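Local structure of PPC domain-containing protein (Archaeoglobus fulgidus, 2H6L) at the interface of chains A and B. The protein is of unknown function but binds zinc and belongs to the plants and prokaryotes conserved (PPC) family. Residues are numbered along the deposited sequence; one frame, centred on the assembly and turned at random. Chains: chain A/B, Hypothetical protein.

Contact 1: the interface of chains A and B. Residues chain A 8-10, 116, 118; chain B 6-8, 118.
Where the N-terminal strand of chain B (2-7) ends, it lies antiparallel against the start of strand 10-15 of chain A, with A:Lys10 paired to B:Glu7, so that a short piece of sheet runs on from one copy of the PPC domain into the next. The polar part of this join is a main-chain bond. The amide N of B:Val8 donates to the carbonyl O of A:Gly9 at 2.8 Å, nearly straight at the hydrogen (163°), although the donor stands above the carbonyl plane. Because main chain meets main chain, the bond itself reads strand register and not side-chain identity.

The apolar part gathers round B:Val8, whose two methyl branches serve different partners. CG2, in the crowded position between the backbone N and the carbonyl carbon, turns to chain A's own valine, and the CG2 methyls of A:Val8 and B:Val8 touch at 3.8 Å, the two side chains crossing at about a right angle. CG1, anti to the carbonyl carbon (chi1 -61°), points instead toward A:Leu118, whose CD1 lies 4.1 Å from it, again with the side chains crossed.

A second hydrophobic contact joins the two copies of strand 113-119. A:Phe116 has CG anti to its backbone N (chi1 173°), which sends the ring toward chain B far end first. B:Leu118, also anti at chi1, crosses it at about a right angle and offers one branch of its fork: the methyl CD2 of B:Leu118 sits 3.5 Å from CZ of A:Phe116 and 3.8 Å from CE2 of the same ring.

Contact 2: the interface of chains A and B. Residues chain A 43-44, 71-73, 114; chain B 76-78, 89-92.
Two zinc-binding histidines of the PPC domain, B:His89 and B:His91 on strand 85-96, face chain A, and A:Ile43 at the end of strand 38-43 reaches in against both rings. Its CG1 takes the crowded position between the backbone N and the carbonyl carbon (chi1 60°), and with chi2 extended the CD1 methyl lies over the centre of the B:His89 imidazole, 3.5 Å from the ring centroid, in a CH-pi contact. The two side chains slide past each other in opposite directions. Against B:His91 the isoleucine crosses obliquely, its CB 3.9 Å from the ring atom CG.

The edges of both rings are held by polar groups. ND1 of B:His91 donates to the main-chain carbonyl O of A:Ile72 at 2.7 Å, almost straight (172° at the hydrogen); the oxygen lies in the ring plane, whereas the donor stands above the carbonyl plane. This fixes the rotation of the imidazole about its CB-CG bond. B:His89 has CG anti to its backbone N (chi1 -179°) and gives its ND1 hydrogen to the carboxylate OE1 of A:Glu114, 2.7 Å away, with ring and carboxylate planes nearly perpendicular, so that A:Glu114 probably acts as a second-shell group to the metal-binding ring.

That same OE1 is gripped a second time: the amide ND2 of B:Asn78 donates to it at 3.0 Å, and both donors come from above the carboxylate plane. The nearby carboxylate may make the B:His89 ring more electron-rich and favour zinc binding by its other nitrogen.

Water adds bridges beside the rings. One links the carbonyl oxygens of A:Leu73 and B:His91; another, 2.8 Å from ND2 of B:Asn78, leads on to the main-chain O of A:Glu114.

Contact 1: the interface of chains A and B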
ATOM      1  N   VAL A   8     -16.421  -8.170  -3.274  1.00 24.45           N
ATOM      2  CA  VAL A   8     -16.292  -6.897  -2.584  1.00 24.11           C
ATOM      3  C   VAL A   8     -17.623  -6.165  -2.740  1.00 24.96           C
ATOM      4  O   VAL A   8     -18.343  -6.381  -3.713  1.00 25.26           O
ATOM      5  CB  VAL A   8     -15.154  -6.046  -3.182  1.00 24.93           C
ATOM      6  CG1 VAL A   8     -13.827  -6.782  -3.032  1.00 26.30           C
ATOM      7  CG2 VAL A   8     -15.437  -5.744  -4.644  1.00 24.08           C
ATOM      8  N   GLY A   9     -17.950  -5.310  -1.778  1.00 26.24           N
ATOM      9  CA  GLY A   9     -19.199  -4.573  -1.836  1.00 26.58           C
ATOM     10  C   GLY A   9     -19.126  -3.265  -1.070  1.00 28.14           C
ATOM     11  O   GLY A   9     -19.327  -2.190  -1.640  1.00 27.47           O
ATOM     12  N   LYS A  10     -18.838  -3.353   0.226  1.00 26.53           N
ATOM     13  CA  LYS A  10     -18.735  -2.165   1.068  1.00 26.81           C
ATOM     14  C   LYS A  10     -17.312  -1.634   1.152  1.00 25.12           C
ATOM     15  O   LYS A  10     -16.355  -2.285   0.734  1.00 25.79           O
ATOM     16  CB  LYS A  10     -19.216  -2.453   2.495  1.00 29.30           C
ATOM     17  CG  LYS A  10     -20.727  -2.447   2.699  1.00 32.06           C
ATOM     18  CD  LYS A  10     -21.385  -3.667   2.098  1.00 35.89           C
ATOM     19  CE  LYS A  10     -22.834  -3.782   2.554  1.00 36.72           C
ATOM     20  NZ  LYS A  10     -22.939  -3.899   4.035  1.00 37.26           N
ATOM     21  N   PHE A 116      -8.399   2.686   5.626  1.00 15.73           N
ATOM     22  CA  PHE A 116      -9.307   2.245   4.581  1.00 16.59           C
ATOM     23  C   PHE A 116      -9.517   0.769   4.842  1.00 16.23           C
ATOM     24  O   PHE A 116      -8.558   0.004   4.904  1.00 15.17           O
ATOM     25  CB  PHE A 116      -8.707   2.422   3.184  1.00 16.72           C
ATOM     26  CG  PHE A 116      -9.553   1.824   2.088  1.00 19.16           C
ATOM     27  CD1 PHE A 116     -10.901   2.157   1.971  1.00 20.23           C
ATOM     28  CD2 PHE A 116      -9.009   0.920   1.179  1.00 20.21           C
ATOM     29  CE1 PHE A 116     -11.698   1.598   0.976  1.00 21.59           C
ATOM     30  CE2 PHE A 116      -9.794   0.356   0.181  1.00 21.69           C
ATOM     31  CZ  PHE A 116     -11.143   0.695   0.076  1.00 20.28           C
ATOM     32  N   LEU A 118     -11.453  -2.620   3.487  1.00 19.27           N
ATOM     33  CA  LEU A 118     -12.184  -3.230   2.383  1.00 18.49           C
ATOM     34  C   LEU A 118     -12.603  -4.624   2.816  1.00 19.60           C
ATOM     35  O   LEU A 118     -11.825  -5.579   2.708  1.00 18.35           O
ATOM     36  CB  LEU A 118     -11.292  -3.319   1.138  1.00 19.18           C
ATOM     37  CG  LEU A 118     -11.934  -3.819  -0.159  1.00 18.66           C
ATOM     38  CD1 LEU A 118     -12.944  -2.801  -0.670  1.00 19.98           C
ATOM     39  CD2 LEU A 118     -10.859  -4.036  -1.200  1.00 22.29           C
TER
ATOM     40  N   PHE B   6     -19.205   3.150   2.741  1.00 20.56           N
ATOM     41  CA  PHE B   6     -19.325   3.306   1.295  1.00 20.26           C
ATOM     42  C   PHE B   6     -19.586   1.985   0.574  1.00 20.83           C
ATOM     43  O   PHE B   6     -19.579   0.906   1.167  1.00 21.59           O
ATOM     44  CB  PHE B   6     -18.042   3.896   0.700  1.00 20.14           C
ATOM     45  CG  PHE B   6     -17.580   5.171   1.348  1.00 19.24           C
ATOM     46  CD1 PHE B   6     -16.710   5.140   2.430  1.00 18.32           C
ATOM     47  CD2 PHE B   6     -17.992   6.404   0.854  1.00 18.22           C
ATOM     48  CE1 PHE B   6     -16.250   6.322   3.013  1.00 19.12           C
ATOM     49  CE2 PHE B   6     -17.542   7.593   1.429  1.00 18.43           C
ATOM     50  CZ  PHE B   6     -16.670   7.553   2.507  1.00 20.23           C
ATOM     51  N   GLU B   7     -19.822   2.096  -0.727  1.00 20.68           N
ATOM     52  CA  GLU B   7     -20.028   0.945  -1.590  1.00 20.11           C
ATOM     53  C   GLU B   7     -18.997   1.128  -2.690  1.00 20.32           C
ATOM     54  O   GLU B   7     -18.739   2.255  -3.112  1.00 17.17           O
ATOM     55  CB  GLU B   7     -21.422   0.958  -2.215  1.00 21.48           C
ATOM     56  CG  GLU B   7     -22.435   0.027  -1.564  1.00 23.10           C
ATOM     57  CD  GLU B   7     -23.770   0.026  -2.299  1.00 26.62           C
ATOM     58  OE1 GLU B   7     -24.446   1.080  -2.324  1.00 25.88           O
ATOM     59  OE2 GLU B   7     -24.140  -1.033  -2.852  1.00 27.35           O
ATOM     60  N   VAL B   8     -18.391   0.032  -3.135  1.00 20.41           N
ATOM     61  CA  VAL B   8     -17.418   0.103  -4.214  1.00 21.70           C
ATOM     62  C   VAL B   8     -18.089  -0.430  -5.475  1.00 22.96           C
ATOM     63  O   VAL B   8     -19.020  -1.231  -5.400  1.00 24.02           O
ATOM     64  CB  VAL B   8     -16.153  -0.736  -3.906  1.00 22.95           C
ATOM     65  CG1 VAL B   8     -15.476  -0.208  -2.648  1.00 24.00           C
ATOM     66  CG2 VAL B   8     -16.520  -2.202  -3.750  1.00 21.13           C
ATOM     67  N   LEU B 118      -9.712   3.811  -6.440  1.00 17.94           N
ATOM     68  CA  LEU B 118     -10.905   3.075  -6.057  1.00 16.68           C
ATOM     69  C   LEU B 118     -11.876   4.090  -5.480  1.00 18.29           C
ATOM     70  O   LEU B 118     -11.769   4.462  -4.309  1.00 16.04           O
ATOM     71  CB  LEU B 118     -10.563   2.022  -4.998  1.00 16.82           C
ATOM     72  CG  LEU B 118     -11.670   1.052  -4.578  1.00 17.26           C
ATOM     73  CD1 LEU B 118     -12.012   0.135  -5.732  1.00 19.28           C
ATOM     74  CD2 LEU B 118     -11.204   0.229  -3.397  1.00 20.74           C
TER

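Contact 2: the interface of chains A and B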
ATOM      1  N   ILE A  43      -2.768   5.676   6.581  1.00 18.02           N
ATOM      2  CA  ILE A  43      -1.704   6.670   6.549  1.00 18.01           C
ATOM      3  C   ILE A  43      -1.980   7.614   7.709  1.00 16.90           C
ATOM      4  O   ILE A  43      -3.058   7.580   8.292  1.00 15.62           O
ATOM      5  CB  ILE A  43      -1.665   7.493   5.235  1.00 18.30           C
ATOM      6  CG1 ILE A  43      -2.983   8.240   5.025  1.00 18.58           C
ATOM      7  CG2 ILE A  43      -1.356   6.586   4.053  1.00 18.10           C
ATOM      8  CD1 ILE A  43      -2.914   9.267   3.881  1.00 21.43           C
ATOM      9  N   GLY A  44      -1.010   8.454   8.042  1.00 17.03           N
ATOM     10  CA  GLY A  44      -1.206   9.374   9.145  1.00 17.27           C
ATOM     11  C   GLY A  44       0.053   9.465   9.972  1.00 16.89           C
ATOM     12  O   GLY A  44       1.150   9.447   9.427  1.00 18.62           O
ATOM     13  N   GLU A  71       5.759   9.364  11.347  1.00 21.34           N
ATOM     14  CA  GLU A  71       4.740   9.416  10.311  1.00 20.67           C
ATOM     15  C   GLU A  71       4.461   7.983   9.881  1.00 19.54           C
ATOM     16  O   GLU A  71       5.368   7.151   9.868  1.00 18.67           O
ATOM     17  CB  GLU A  71       5.249  10.171   9.081  1.00 22.44           C
ATOM     18  CG  GLU A  71       5.526  11.648   9.274  1.00 21.92           C
ATOM     19  CD  GLU A  71       4.278  12.475   9.130  1.00 23.63           C
ATOM     20  OE1 GLU A  71       3.610  12.348   8.080  1.00 24.55           O
ATOM     21  OE2 GLU A  71       3.962  13.250  10.055  1.00 24.32           O
ATOM     22  N   ILE A  72       3.212   7.688   9.546  1.00 18.53           N
ATOM     23  CA  ILE A  72       2.883   6.365   9.049  1.00 18.66           C
ATOM     24  C   ILE A  72       3.170   6.531   7.566  1.00 19.28           C
ATOM     25  O   ILE A  72       2.365   7.094   6.830  1.00 19.08           O
ATOM     26  CB  ILE A  72       1.401   6.019   9.223  1.00 20.50           C
ATOM     27  CG1 ILE A  72       1.024   6.018  10.707  1.00 19.42           C
ATOM     28  CG2 ILE A  72       1.125   4.644   8.624  1.00 19.99           C
ATOM     29  CD1 ILE A  72      -0.453   5.770  10.947  1.00 19.42           C
ATOM     30  N   LEU A  73       4.338   6.072   7.139  1.00 20.67           N
ATOM     31  CA  LEU A  73       4.734   6.203   5.744  1.00 19.41           C
ATOM     32  C   LEU A  73       4.027   5.184   4.872  1.00 21.44           C
ATOM     33  O   LEU A  73       3.809   5.406   3.673  1.00 20.82           O
ATOM     34  CB  LEU A  73       6.242   6.047   5.632  1.00 17.91           C
ATOM     35  CG  LEU A  73       7.007   7.005   6.545  1.00 17.30           C
ATOM     36  CD1 LEU A  73       8.505   6.784   6.394  1.00 15.74           C
ATOM     37  CD2 LEU A  73       6.640   8.449   6.197  1.00 17.86           C
ATOM     38  N   GLU A 114      -6.034   7.652   9.340  1.00 18.21           N
ATOM     39  CA  GLU A 114      -7.148   7.471   8.428  1.00 17.43           C
ATOM     40  C   GLU A 114      -6.946   6.081   7.840  1.00 17.70           C
ATOM     41  O   GLU A 114      -5.954   5.811   7.165  1.00 16.87           O
ATOM     42  CB  GLU A 114      -7.120   8.568   7.353  1.00 17.59           C
ATOM     43  CG  GLU A 114      -7.057   9.973   7.975  1.00 16.77           C
ATOM     44  CD  GLU A 114      -6.999  11.128   6.967  1.00 18.66           C
ATOM     45  OE1 GLU A 114      -6.520  10.939   5.831  1.00 16.39           O
ATOM     46  OE2 GLU A 114      -7.417  12.246   7.336  1.00 15.48           O
TER
ATOM     47  N   SER B  76       0.467   5.731  -1.084  1.00 17.90           N
ATOM     48  CA  SER B  76      -0.859   5.379  -0.616  1.00 18.83           C
ATOM     49  C   SER B  76      -1.596   6.589  -0.069  1.00 17.57           C
ATOM     50  O   SER B  76      -0.992   7.496   0.493  1.00 16.38           O
ATOM     51  CB  SER B  76      -0.753   4.317   0.473  1.00 18.64           C
ATOM     52  OG  SER B  76      -2.031   4.047   1.011  1.00 25.13           O
ATOM     53  N   GLY B  77      -2.911   6.593  -0.223  1.00 18.62           N
ATOM     54  CA  GLY B  77      -3.668   7.717   0.282  1.00 19.40           C
ATOM     55  C   GLY B  77      -5.155   7.599   0.073  1.00 19.50           C
ATOM     56  O   GLY B  77      -5.680   6.535  -0.267  1.00 18.10           O
ATOM     57  N   ASN B  78      -5.840   8.716   0.282  1.00 18.54           N
ATOM     58  CA  ASN B  78      -7.276   8.753   0.130  1.00 17.57           C
ATOM     59  C   ASN B  78      -7.755  10.102  -0.405  1.00 16.62           C
ATOM     60  O   ASN B  78      -7.027  11.098  -0.393  1.00 16.35           O
ATOM     61  CB  ASN B  78      -7.937   8.471   1.478  1.00 19.63           C
ATOM     62  CG  ASN B  78      -7.564   9.493   2.532  1.00 20.63           C
ATOM     63  OD1 ASN B  78      -7.829  10.687   2.379  1.00 22.07           O
ATOM     64  ND2 ASN B  78      -6.948   9.030   3.612  1.00 19.08           N
ATOM     65  N   HIS B  89      -4.858  13.211   0.112  1.00 19.33           N
ATOM     66  CA  HIS B  89      -3.983  13.098   1.270  1.00 17.29           C
ATOM     67  C   HIS B  89      -3.144  11.874   0.943  1.00 17.01           C
ATOM     68  O   HIS B  89      -3.627  10.748   1.015  1.00 18.48           O
ATOM     69  CB  HIS B  89      -4.761  12.835   2.551  1.00 16.87           C
ATOM     70  CG  HIS B  89      -3.892  12.741   3.765  1.00 18.04           C
ATOM     71  ND1 HIS B  89      -4.373  12.386   5.005  1.00 17.97           N
ATOM     72  CD2 HIS B  89      -2.571  12.995   3.930  1.00 16.83           C
ATOM     73  CE1 HIS B  89      -3.388  12.428   5.885  1.00 17.31           C
ATOM     74  NE2 HIS B  89      -2.284  12.794   5.259  1.00 18.04           N
ATOM     75  N   ILE B  90      -1.886  12.094   0.593  1.00 17.88           N
ATOM     76  CA  ILE B  90      -1.021  10.994   0.198  1.00 18.59           C
ATOM     77  C   ILE B  90       0.305  10.928   0.937  1.00 17.25           C
ATOM     78  O   ILE B  90       0.941  11.945   1.195  1.00 18.38           O
ATOM     79  CB  ILE B  90      -0.711  11.088  -1.311  1.00 17.98           C
ATOM     80  CG1 ILE B  90      -2.015  11.124  -2.110  1.00 17.24           C
ATOM     81  CG2 ILE B  90       0.167   9.924  -1.740  1.00 18.53           C
ATOM     82  CD1 ILE B  90      -1.819  11.461  -3.577  1.00 16.21           C
ATOM     83  N   HIS B  91       0.716   9.711   1.265  1.00 15.98           N
ATOM     84  CA  HIS B  91       1.987   9.489   1.932  1.00 16.72           C
ATOM     85  C   HIS B  91       2.811   8.620   1.004  1.00 16.75           C
ATOM     86  O   HIS B  91       2.271   7.757   0.317  1.00 19.00           O
ATOM     87  CB  HIS B  91       1.787   8.788   3.279  1.00 15.96           C
ATOM     88  CG  HIS B  91       1.406   9.721   4.385  1.00 16.81           C
ATOM     89  ND1 HIS B  91       1.487   9.374   5.717  1.00 17.38           N
ATOM     90  CD2 HIS B  91       0.969  11.003   4.356  1.00 14.68           C
ATOM     91  CE1 HIS B  91       1.121  10.405   6.459  1.00 16.45           C
ATOM     92  NE2 HIS B  91       0.803  11.404   5.658  1.00 13.57           N
ATOM     93  N   VAL B  92       4.117   8.846   0.976  1.00 17.17           N
ATOM     94  CA  VAL B  92       4.972   8.074   0.091  1.00 18.13           C
ATOM     95  C   VAL B  92       6.302   7.698   0.682  1.00 19.12           C
ATOM     96  O   VAL B  92       6.714   8.181   1.737  1.00 19.39           O
ATOM     97  CB  VAL B  92       5.311   8.844  -1.206  1.00 19.53           C
ATOM     98  CG1 VAL B  92       4.059   9.144  -1.987  1.00 18.78           C
ATOM     99  CG2 VAL B  92       6.070  10.131  -0.861  1.00 19.01           C
TER
HETATM  100  O   HOH W   1      -6.823   6.237   4.162  1.00 21.60           O
HETATM  101  O   HOH W   2       2.898   4.908   0.975  1.00 22.88           O

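About 19 Å separates the C-alpha centres of contact 1 and contact 2, which belong to one interface between two copies of the protein. Strand 113-119 of chain A serves both, giving A:Glu114 to contact 2 and A:Phe116 and A:Leu118 to contact 1, so a shift of this strand could be felt at both places. Contact 1 lies where the N-terminal region of each copy meets the other, whereas contact 2 ties the zinc-binding strand to the neighbour. With three copies in the deposited assembly, repetition of such an interface would fit a trimer whose metal sites lie at subunit boundaries.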